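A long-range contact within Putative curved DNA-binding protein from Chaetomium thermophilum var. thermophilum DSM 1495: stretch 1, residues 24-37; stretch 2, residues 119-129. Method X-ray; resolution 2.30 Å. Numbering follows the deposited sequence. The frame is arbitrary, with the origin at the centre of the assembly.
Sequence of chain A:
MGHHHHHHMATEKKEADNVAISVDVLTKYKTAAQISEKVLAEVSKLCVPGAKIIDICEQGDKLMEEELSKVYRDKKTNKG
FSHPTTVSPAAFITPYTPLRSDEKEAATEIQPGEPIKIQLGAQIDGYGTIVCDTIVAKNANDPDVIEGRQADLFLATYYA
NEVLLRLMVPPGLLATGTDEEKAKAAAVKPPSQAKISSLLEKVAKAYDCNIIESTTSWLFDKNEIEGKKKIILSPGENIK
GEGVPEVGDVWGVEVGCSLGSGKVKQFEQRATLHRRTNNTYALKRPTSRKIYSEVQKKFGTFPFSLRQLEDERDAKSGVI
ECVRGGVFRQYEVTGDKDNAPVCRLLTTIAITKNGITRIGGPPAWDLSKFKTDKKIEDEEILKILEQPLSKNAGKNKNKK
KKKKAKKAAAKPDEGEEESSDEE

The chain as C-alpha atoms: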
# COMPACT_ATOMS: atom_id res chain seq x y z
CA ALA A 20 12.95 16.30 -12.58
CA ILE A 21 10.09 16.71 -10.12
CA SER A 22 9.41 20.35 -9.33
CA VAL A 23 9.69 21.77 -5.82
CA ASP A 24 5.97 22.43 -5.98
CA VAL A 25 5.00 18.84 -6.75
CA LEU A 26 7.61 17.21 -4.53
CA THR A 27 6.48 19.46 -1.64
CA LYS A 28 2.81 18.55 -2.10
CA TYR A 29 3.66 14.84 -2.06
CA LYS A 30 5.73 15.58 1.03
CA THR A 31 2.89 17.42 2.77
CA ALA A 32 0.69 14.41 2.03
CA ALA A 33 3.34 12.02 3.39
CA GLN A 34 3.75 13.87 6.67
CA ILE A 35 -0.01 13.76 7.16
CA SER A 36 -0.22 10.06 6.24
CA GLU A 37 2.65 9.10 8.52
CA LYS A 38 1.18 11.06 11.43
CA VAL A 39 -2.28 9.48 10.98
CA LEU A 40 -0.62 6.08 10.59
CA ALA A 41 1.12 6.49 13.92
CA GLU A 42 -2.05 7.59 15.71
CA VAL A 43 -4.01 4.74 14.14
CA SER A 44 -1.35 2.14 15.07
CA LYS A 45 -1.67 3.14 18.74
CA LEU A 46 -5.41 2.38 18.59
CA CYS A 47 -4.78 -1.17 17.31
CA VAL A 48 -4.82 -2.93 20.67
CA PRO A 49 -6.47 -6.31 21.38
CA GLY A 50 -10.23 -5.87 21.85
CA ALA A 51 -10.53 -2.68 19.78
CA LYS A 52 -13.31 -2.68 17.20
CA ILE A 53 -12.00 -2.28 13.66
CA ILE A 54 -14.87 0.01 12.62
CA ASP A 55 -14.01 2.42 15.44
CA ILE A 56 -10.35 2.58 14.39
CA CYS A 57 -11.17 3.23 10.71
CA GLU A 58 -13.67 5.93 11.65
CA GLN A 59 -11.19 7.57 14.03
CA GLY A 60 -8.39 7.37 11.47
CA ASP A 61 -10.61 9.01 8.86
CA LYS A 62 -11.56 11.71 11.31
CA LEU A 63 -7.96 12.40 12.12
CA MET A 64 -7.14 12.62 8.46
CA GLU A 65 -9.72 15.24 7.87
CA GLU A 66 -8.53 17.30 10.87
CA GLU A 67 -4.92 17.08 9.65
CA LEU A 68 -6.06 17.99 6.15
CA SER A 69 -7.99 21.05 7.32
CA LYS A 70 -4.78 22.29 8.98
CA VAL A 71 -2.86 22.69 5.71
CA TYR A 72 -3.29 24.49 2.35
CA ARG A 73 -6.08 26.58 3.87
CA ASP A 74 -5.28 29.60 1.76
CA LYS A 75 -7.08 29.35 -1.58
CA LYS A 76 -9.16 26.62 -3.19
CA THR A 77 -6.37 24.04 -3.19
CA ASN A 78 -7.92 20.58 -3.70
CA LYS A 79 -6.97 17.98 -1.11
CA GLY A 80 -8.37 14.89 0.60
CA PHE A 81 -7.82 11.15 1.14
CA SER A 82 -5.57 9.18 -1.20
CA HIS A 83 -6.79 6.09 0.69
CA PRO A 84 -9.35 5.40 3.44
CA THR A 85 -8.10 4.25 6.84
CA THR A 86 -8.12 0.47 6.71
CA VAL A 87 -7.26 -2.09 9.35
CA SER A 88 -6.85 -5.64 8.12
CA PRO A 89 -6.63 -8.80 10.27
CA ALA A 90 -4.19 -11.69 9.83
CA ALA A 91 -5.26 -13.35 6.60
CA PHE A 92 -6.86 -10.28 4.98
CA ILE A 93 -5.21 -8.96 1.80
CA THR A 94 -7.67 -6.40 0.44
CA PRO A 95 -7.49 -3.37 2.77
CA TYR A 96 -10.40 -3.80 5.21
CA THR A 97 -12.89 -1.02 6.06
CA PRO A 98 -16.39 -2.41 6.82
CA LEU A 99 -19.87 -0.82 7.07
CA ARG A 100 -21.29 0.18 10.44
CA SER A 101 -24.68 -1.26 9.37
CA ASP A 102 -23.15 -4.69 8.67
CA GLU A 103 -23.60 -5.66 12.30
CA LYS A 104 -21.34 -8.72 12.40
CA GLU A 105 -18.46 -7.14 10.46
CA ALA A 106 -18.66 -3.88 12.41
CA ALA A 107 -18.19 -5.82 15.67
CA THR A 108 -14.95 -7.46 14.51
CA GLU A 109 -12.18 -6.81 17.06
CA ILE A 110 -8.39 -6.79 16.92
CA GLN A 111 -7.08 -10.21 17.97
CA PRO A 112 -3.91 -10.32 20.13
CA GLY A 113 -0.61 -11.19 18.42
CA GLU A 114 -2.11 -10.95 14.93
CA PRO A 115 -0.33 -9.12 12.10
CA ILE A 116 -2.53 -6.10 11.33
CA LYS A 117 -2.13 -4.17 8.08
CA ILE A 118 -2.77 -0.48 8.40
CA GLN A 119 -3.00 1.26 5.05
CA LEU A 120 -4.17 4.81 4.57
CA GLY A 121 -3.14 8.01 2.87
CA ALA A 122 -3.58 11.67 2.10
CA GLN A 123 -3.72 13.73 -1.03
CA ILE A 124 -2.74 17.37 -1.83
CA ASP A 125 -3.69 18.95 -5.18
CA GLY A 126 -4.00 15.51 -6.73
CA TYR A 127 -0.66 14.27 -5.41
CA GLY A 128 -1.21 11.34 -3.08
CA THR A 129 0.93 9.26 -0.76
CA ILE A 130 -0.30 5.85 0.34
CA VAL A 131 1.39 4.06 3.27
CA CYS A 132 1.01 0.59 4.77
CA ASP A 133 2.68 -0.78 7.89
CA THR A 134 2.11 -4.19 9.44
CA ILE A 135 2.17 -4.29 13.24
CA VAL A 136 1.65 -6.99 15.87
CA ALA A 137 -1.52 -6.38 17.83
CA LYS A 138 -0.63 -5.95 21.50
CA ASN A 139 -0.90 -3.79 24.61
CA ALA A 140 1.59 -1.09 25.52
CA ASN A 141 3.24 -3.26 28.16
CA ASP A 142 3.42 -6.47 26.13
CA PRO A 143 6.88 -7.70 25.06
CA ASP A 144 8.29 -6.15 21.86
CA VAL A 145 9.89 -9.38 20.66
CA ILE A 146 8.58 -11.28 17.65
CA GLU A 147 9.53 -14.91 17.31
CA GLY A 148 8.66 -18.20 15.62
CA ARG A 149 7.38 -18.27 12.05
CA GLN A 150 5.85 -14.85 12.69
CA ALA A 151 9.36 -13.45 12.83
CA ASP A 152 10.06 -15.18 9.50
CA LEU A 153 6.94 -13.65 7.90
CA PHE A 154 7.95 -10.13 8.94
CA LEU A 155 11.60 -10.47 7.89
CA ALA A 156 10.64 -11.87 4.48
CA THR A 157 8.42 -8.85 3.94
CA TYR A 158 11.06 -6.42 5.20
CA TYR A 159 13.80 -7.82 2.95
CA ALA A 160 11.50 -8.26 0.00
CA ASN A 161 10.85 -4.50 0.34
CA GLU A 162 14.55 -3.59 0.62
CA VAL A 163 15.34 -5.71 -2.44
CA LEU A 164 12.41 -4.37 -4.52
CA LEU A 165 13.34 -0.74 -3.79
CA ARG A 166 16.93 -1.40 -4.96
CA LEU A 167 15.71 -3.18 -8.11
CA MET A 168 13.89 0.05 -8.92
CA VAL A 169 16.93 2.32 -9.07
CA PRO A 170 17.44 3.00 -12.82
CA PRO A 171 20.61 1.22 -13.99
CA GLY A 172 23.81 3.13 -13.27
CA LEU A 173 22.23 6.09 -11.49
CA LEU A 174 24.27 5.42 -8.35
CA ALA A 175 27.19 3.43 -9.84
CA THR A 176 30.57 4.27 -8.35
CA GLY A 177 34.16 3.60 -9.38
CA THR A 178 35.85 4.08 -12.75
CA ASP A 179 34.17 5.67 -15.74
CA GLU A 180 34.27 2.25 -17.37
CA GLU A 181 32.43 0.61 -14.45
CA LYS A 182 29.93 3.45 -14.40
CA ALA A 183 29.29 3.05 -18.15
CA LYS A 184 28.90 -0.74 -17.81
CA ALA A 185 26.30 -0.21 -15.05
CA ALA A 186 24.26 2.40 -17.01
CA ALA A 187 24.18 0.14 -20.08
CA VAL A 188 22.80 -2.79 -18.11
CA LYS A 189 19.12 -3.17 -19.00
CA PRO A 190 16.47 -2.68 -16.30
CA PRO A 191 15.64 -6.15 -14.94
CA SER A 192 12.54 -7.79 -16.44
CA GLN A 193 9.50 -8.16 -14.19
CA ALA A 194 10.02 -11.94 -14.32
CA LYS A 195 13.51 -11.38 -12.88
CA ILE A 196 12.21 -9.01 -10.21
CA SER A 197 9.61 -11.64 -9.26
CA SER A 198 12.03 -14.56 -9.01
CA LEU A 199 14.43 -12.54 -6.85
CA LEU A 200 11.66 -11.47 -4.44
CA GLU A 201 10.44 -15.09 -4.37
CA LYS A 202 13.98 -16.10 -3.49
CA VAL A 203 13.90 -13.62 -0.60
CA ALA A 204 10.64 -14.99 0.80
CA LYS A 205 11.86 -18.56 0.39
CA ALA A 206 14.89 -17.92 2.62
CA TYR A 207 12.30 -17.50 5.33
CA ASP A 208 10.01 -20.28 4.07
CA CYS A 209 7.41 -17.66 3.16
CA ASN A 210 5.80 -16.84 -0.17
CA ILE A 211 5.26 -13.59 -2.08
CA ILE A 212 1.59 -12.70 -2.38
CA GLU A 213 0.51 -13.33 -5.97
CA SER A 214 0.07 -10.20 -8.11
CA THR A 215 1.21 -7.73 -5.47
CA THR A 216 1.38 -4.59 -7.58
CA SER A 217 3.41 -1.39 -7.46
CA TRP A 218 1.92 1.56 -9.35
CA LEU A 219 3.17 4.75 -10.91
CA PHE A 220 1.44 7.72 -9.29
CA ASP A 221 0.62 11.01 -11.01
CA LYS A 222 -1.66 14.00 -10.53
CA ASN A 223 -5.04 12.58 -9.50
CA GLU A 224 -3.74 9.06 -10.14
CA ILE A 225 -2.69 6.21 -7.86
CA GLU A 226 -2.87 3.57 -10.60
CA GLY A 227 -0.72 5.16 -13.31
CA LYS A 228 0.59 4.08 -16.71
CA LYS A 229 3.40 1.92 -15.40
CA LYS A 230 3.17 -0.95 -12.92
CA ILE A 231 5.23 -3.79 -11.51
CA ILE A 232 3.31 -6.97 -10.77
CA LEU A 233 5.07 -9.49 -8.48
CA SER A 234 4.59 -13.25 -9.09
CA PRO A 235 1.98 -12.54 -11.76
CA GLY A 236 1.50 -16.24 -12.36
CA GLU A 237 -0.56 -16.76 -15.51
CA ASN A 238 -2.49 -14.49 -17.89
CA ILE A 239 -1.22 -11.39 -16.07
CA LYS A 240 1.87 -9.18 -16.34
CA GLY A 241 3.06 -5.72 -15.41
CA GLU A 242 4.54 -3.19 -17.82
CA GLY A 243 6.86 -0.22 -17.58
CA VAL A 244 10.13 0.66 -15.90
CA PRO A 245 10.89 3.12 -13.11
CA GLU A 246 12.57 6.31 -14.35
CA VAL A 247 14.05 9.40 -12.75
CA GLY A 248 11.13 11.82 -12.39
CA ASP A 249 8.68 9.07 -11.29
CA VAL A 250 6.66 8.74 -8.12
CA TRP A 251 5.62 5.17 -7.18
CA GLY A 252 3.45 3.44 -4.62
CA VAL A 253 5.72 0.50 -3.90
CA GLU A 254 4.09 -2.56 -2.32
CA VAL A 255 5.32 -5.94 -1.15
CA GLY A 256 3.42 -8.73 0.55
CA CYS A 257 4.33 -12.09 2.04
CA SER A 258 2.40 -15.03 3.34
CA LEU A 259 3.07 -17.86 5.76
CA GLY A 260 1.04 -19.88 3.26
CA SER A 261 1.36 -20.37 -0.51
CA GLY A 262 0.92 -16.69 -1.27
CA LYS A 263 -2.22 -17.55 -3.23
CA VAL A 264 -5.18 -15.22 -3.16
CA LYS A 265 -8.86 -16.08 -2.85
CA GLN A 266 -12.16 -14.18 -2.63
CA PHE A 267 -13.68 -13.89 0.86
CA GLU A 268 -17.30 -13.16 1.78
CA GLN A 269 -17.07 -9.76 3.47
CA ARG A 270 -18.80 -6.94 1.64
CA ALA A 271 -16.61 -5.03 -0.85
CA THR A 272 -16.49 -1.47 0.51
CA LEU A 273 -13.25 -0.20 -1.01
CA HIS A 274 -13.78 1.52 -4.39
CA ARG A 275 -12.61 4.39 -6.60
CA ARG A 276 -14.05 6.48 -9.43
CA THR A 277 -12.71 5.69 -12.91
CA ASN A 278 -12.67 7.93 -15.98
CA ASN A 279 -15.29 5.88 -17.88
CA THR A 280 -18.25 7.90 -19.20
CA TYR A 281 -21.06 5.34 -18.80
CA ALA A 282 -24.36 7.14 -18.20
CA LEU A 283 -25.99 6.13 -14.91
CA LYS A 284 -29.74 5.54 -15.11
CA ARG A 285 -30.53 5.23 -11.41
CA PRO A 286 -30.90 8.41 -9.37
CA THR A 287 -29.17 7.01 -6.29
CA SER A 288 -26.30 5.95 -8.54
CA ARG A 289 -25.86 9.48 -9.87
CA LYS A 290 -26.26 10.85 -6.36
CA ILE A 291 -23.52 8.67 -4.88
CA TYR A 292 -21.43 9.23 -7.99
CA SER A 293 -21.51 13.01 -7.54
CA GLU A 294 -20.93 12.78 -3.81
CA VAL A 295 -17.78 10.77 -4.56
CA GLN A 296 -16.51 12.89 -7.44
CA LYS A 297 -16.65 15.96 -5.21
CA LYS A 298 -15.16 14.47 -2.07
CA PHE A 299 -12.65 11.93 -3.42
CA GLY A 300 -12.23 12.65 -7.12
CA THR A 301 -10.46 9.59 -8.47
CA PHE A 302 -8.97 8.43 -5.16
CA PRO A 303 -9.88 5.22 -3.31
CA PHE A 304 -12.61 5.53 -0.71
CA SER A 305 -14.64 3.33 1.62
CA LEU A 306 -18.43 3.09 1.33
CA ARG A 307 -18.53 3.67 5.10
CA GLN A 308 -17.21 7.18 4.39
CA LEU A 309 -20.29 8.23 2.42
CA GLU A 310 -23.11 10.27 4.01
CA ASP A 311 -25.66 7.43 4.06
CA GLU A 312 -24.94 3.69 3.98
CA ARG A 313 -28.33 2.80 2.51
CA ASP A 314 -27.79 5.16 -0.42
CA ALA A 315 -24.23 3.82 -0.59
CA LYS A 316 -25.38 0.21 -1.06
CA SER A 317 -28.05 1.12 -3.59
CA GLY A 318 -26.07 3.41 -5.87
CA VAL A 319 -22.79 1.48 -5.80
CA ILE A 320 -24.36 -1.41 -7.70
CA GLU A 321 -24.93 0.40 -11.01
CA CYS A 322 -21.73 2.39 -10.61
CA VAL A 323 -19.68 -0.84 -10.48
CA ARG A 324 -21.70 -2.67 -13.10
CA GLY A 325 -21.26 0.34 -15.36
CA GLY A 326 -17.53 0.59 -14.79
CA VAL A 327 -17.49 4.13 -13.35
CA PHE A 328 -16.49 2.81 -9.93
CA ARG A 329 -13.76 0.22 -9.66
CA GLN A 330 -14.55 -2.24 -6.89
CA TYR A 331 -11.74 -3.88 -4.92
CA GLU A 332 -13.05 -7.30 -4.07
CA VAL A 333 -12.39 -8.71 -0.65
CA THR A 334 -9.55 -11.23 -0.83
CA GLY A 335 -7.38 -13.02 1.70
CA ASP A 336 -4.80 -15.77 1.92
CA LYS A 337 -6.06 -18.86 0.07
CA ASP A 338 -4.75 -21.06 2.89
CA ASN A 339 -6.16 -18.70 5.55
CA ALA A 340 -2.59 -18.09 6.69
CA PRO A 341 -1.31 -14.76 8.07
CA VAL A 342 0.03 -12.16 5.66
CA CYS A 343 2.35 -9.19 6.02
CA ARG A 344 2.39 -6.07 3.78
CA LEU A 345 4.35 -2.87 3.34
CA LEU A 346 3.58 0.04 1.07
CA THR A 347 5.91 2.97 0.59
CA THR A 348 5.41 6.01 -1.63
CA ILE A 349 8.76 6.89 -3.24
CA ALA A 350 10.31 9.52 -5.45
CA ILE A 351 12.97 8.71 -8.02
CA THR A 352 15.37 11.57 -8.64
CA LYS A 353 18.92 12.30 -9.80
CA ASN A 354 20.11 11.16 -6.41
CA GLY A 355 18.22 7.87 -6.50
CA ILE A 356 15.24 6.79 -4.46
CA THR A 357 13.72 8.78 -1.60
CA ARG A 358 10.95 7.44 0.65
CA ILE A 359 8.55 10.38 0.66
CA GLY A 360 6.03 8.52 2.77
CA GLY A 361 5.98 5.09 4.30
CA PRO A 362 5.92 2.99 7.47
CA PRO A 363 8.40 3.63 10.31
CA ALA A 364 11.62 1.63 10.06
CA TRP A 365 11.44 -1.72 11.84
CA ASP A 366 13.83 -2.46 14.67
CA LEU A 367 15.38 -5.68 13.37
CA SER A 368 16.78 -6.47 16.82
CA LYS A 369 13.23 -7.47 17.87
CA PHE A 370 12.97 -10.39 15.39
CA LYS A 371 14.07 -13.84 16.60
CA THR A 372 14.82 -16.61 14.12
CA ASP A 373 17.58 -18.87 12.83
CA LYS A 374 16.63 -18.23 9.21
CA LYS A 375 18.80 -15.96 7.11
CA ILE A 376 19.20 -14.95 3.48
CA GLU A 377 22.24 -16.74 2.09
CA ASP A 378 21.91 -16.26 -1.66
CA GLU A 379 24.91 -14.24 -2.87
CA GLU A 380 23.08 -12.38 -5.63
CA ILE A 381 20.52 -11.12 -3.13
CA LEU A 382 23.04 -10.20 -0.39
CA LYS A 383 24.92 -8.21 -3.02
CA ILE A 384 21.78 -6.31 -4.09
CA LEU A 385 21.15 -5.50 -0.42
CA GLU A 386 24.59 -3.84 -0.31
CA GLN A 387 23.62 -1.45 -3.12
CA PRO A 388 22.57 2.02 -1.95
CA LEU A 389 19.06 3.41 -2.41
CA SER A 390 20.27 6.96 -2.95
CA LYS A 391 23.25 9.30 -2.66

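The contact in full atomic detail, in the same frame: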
# COMPACT_ATOMS: atom_id res chain seq x y z
N ASP A 24 7.39 22.35 -6.29
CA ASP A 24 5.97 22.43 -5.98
C ASP A 24 5.32 21.05 -5.81
O ASP A 24 4.62 20.79 -4.84
CB ASP A 24 5.23 23.23 -7.05
CG ASP A 24 3.72 23.23 -6.82
OD1 ASP A 24 3.28 23.77 -5.79
OD2 ASP A 24 2.98 22.70 -7.68
N VAL A 25 5.57 20.17 -6.76
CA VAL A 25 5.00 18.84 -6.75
C VAL A 25 5.61 17.96 -5.65
O VAL A 25 4.90 17.32 -4.88
CB VAL A 25 5.16 18.21 -8.14
CG1 VAL A 25 4.86 16.71 -8.11
CG2 VAL A 25 4.28 18.97 -9.15
N LEU A 26 6.93 17.97 -5.55
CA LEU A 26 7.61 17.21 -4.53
C LEU A 26 7.09 17.61 -3.14
O LEU A 26 6.80 16.75 -2.31
CB LEU A 26 9.11 17.45 -4.66
CG LEU A 26 10.06 16.39 -4.10
CD1 LEU A 26 9.53 14.99 -4.39
CD2 LEU A 26 11.47 16.60 -4.67
N THR A 27 6.93 18.91 -2.92
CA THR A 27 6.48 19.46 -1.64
C THR A 27 5.04 19.09 -1.30
O THR A 27 4.70 18.92 -0.13
CB THR A 27 6.67 21.01 -1.62
OG1 THR A 27 8.06 21.32 -1.78
CG2 THR A 27 6.18 21.61 -0.31
N LYS A 28 4.19 18.96 -2.31
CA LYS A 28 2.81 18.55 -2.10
C LYS A 28 2.73 17.07 -1.74
O LYS A 28 2.00 16.69 -0.84
CB LYS A 28 1.95 18.88 -3.33
CG LYS A 28 1.64 20.38 -3.45
CD LYS A 28 1.09 20.76 -4.83
CE LYS A 28 0.71 22.25 -4.85
NZ LYS A 28 0.42 22.75 -6.22
N TYR A 29 3.48 16.23 -2.46
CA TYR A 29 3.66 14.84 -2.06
C TYR A 29 4.16 14.79 -0.63
O TYR A 29 3.64 14.03 0.18
CB TYR A 29 4.66 14.14 -2.97
CG TYR A 29 4.07 13.57 -4.23
CD1 TYR A 29 3.16 12.53 -4.18
CD2 TYR A 29 4.44 14.05 -5.47
CE1 TYR A 29 2.63 12.00 -5.32
CE2 TYR A 29 3.91 13.52 -6.63
CZ TYR A 29 3.01 12.50 -6.54
OH TYR A 29 2.48 11.97 -7.67
N LYS A 30 5.16 15.60 -0.31
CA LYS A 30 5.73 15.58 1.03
C LYS A 30 4.74 16.01 2.12
O LYS A 30 4.74 15.47 3.23
CB LYS A 30 7.01 16.43 1.12
CG LYS A 30 7.63 16.46 2.51
CD LYS A 30 8.41 15.18 2.78
CE LYS A 30 8.87 15.10 4.23
NZ LYS A 30 9.29 13.72 4.56
N THR A 31 3.90 16.99 1.81
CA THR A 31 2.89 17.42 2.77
C THR A 31 1.93 16.26 3.02
O THR A 31 1.53 16.00 4.15
CB THR A 31 2.07 18.61 2.26
OG1 THR A 31 2.94 19.65 1.83
CG2 THR A 31 1.18 19.13 3.37
N ALA A 32 1.54 15.59 1.94
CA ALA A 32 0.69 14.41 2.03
C ALA A 32 1.33 13.30 2.87
O ALA A 32 0.65 12.68 3.68
CB ALA A 32 0.34 13.90 0.64
N ALA A 33 2.61 13.05 2.66
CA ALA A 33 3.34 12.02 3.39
C ALA A 33 3.38 12.29 4.89
O ALA A 33 3.17 11.39 5.69
CB ALA A 33 4.75 11.89 2.85
N GLN A 34 3.68 13.52 5.26
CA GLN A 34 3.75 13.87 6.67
C GLN A 34 2.39 13.66 7.32
O GLN A 34 2.31 13.15 8.43
CB GLN A 34 4.22 15.32 6.86
CG GLN A 34 5.70 15.54 6.57
CD GLN A 34 6.11 16.99 6.79
OE1 GLN A 34 5.75 17.88 6.02
NE2 GLN A 34 6.86 17.24 7.87
N ILE A 35 1.32 14.02 6.62
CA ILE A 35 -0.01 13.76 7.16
C ILE A 35 -0.26 12.26 7.27
O ILE A 35 -0.73 11.79 8.31
CB ILE A 35 -1.14 14.42 6.33
CG1 ILE A 35 -1.19 15.93 6.57
CG2 ILE A 35 -2.48 13.82 6.71
CD1 ILE A 35 -2.14 16.70 5.64
N SER A 36 0.06 11.50 6.23
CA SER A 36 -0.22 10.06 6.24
C SER A 36 0.57 9.37 7.34
O SER A 36 0.04 8.52 8.03
CB SER A 36 0.10 9.40 4.90
OG SER A 36 -0.42 10.16 3.83
N GLU A 37 1.83 9.75 7.51
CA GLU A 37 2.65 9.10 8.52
C GLU A 37 2.18 9.43 9.93
O GLU A 37 2.22 8.58 10.82
CB GLU A 37 4.14 9.44 8.34
CG GLU A 37 4.75 8.86 7.05
CD GLU A 37 6.22 9.22 6.89
OE1 GLU A 37 6.73 10.05 7.68
OE2 GLU A 37 6.88 8.67 5.97
N GLN A 119 -3.27 0.57 6.30
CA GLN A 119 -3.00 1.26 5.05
C GLN A 119 -3.96 2.44 4.94
O GLN A 119 -5.18 2.29 5.10
CB GLN A 119 -3.17 0.31 3.86
CG GLN A 119 -3.05 0.95 2.48
CD GLN A 119 -2.86 -0.11 1.39
OE1 GLN A 119 -3.23 0.09 0.23
NE2 GLN A 119 -2.28 -1.24 1.78
N LEU A 120 -3.39 3.60 4.68
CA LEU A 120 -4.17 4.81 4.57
C LEU A 120 -3.34 5.82 3.82
O LEU A 120 -2.19 5.56 3.50
CB LEU A 120 -4.51 5.34 5.97
CG LEU A 120 -3.34 5.60 6.92
CD1 LEU A 120 -2.81 7.02 6.73
CD2 LEU A 120 -3.79 5.39 8.38
N GLY A 121 -3.92 6.97 3.51
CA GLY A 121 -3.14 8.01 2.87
C GLY A 121 -3.87 9.30 2.59
O GLY A 121 -5.11 9.34 2.53
N ALA A 122 -3.08 10.35 2.42
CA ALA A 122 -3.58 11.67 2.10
C ALA A 122 -3.14 12.14 0.73
O ALA A 122 -2.26 11.55 0.08
CB ALA A 122 -3.14 12.69 3.15
N GLN A 123 -3.69 13.29 0.34
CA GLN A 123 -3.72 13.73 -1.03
C GLN A 123 -3.73 15.28 -1.03
O GLN A 123 -4.63 15.88 -0.44
CB GLN A 123 -5.03 13.17 -1.60
CG GLN A 123 -5.30 13.42 -2.99
CD GLN A 123 -5.88 14.78 -3.22
OE1 GLN A 123 -5.17 15.69 -3.62
NE2 GLN A 123 -7.20 14.93 -2.99
N ILE A 124 -2.73 15.91 -1.64
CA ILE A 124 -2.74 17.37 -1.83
C ILE A 124 -2.61 17.78 -3.30
O ILE A 124 -1.61 17.48 -3.95
CB ILE A 124 -1.63 18.12 -1.04
CG1 ILE A 124 -1.94 18.14 0.45
CG2 ILE A 124 -1.54 19.58 -1.51
CD1 ILE A 124 -1.28 17.05 1.19
N ASP A 125 -3.63 18.48 -3.80
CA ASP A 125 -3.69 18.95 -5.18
C ASP A 125 -3.49 17.83 -6.18
O ASP A 125 -2.87 18.02 -7.23
CB ASP A 125 -2.70 20.09 -5.44
CG ASP A 125 -2.93 20.78 -6.80
OD1 ASP A 125 -4.09 20.90 -7.23
OD2 ASP A 125 -1.94 21.21 -7.42
N GLY A 126 -4.02 16.65 -5.85
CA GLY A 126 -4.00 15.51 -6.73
C GLY A 126 -2.74 14.67 -6.59
O GLY A 126 -2.56 13.71 -7.33
N TYR A 127 -1.87 15.04 -5.66
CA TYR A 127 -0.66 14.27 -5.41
C TYR A 127 -0.77 13.49 -4.10
O TYR A 127 -0.73 14.07 -3.00
CB TYR A 127 0.59 15.17 -5.45
CG TYR A 127 0.69 15.94 -6.77
CD1 TYR A 127 0.98 15.28 -7.95
CD2 TYR A 127 0.43 17.31 -6.82
CE1 TYR A 127 1.05 15.96 -9.16
CE2 TYR A 127 0.49 18.01 -8.04
CZ TYR A 127 0.80 17.33 -9.20
OH TYR A 127 0.86 17.99 -10.40
N GLY A 128 -0.94 12.18 -4.23
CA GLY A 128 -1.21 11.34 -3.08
C GLY A 128 -0.05 10.47 -2.62
O GLY A 128 0.80 10.06 -3.43
N THR A 129 -0.01 10.22 -1.32
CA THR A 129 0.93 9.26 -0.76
C THR A 129 0.10 8.21 -0.05
O THR A 129 -0.74 8.54 0.77
CB THR A 129 1.84 9.91 0.30
OG1 THR A 129 1.02 10.48 1.33
CG2 THR A 129 2.69 11.02 -0.32

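How does a helix come to lie so close against a hairpin? The helix of residues 24-37 runs over two strands, 119-124 and 127-129, joined by a type I' turn from Ile-124 to Tyr-127; its axis passes 6.8 Å from the first strand and 7.0 Å from the second. Small residues permit this closeness. Ala-32 faces the hairpin, its CB 3.5 Å from Ala-122 O and 3.8 Å from Tyr-127 O, so the methyl settles directly onto the sheet backbone. Farther along, the CA atoms of Ser-36 and Gly-121 are 4.9 Å apart, and Ser-36 OG lies 3.6 Å from Gly-121 CA. A CB on Gly-121 would point away from the helix and run into Thr-129 O of the neighbouring strand.

Which bumps rise from the hairpin to meet the helix? Ile-124 projects toward it and reaches along its surface: CD1 comes within 3.3 Å of Ala-32 N and 3.8 Å of Thr-31 CB, while CG2 sits 3.8 Å from Lys-28 CG. The Ile-124 side chain thus fits among three helix residues. Ala-122 makes a lower bump, with its CB 3.8 Å from Ile-35 CG2.

How do the two tyrosines fit together? Tyr-127 has the largest covered area in the contact. Its CB sits over one face of the Tyr-29 ring, 3.6 Å from the ring centroid and almost on the normal, while its own ring receives Val-25 CG1 over one face, 4.1 Å from the centroid. Tyr-29 OH reaches the edge of the Tyr-127 ring, 3.6 Å from CD1. The ring planes are inclined by 53°, an oblique pairing in which a methylene fills the space over the Tyr-29 face. At the edge of that ring lie Gly-128 O, 3.3 Å from Tyr-29 CE1, and Thr-129 CG2, 4.2 Å from Tyr-29 CD1.

Where do polar groups fasten this packing? Ser-36 OG, in a buried position, accepts hydrogen bonds from Ala-122 N (3.0 Å) and Thr-129 OG1 (2.9 Å), and donates to Ala-32 O (2.7 Å) one turn back in its own helix. A single hydroxyl thereby ties both strands to the helix. Near the turn, Lys-28 extends alongside Tyr-127, its CD 4.0 Å from Tyr-127 CD2, and its NZ forms salt bridges with Asp-125 OD2 (3.1 Å) across the contact and Asp-24 OD2 (2.9 Å) within the helix. The ammonium group therefore links two carboxylates, one from each stretch.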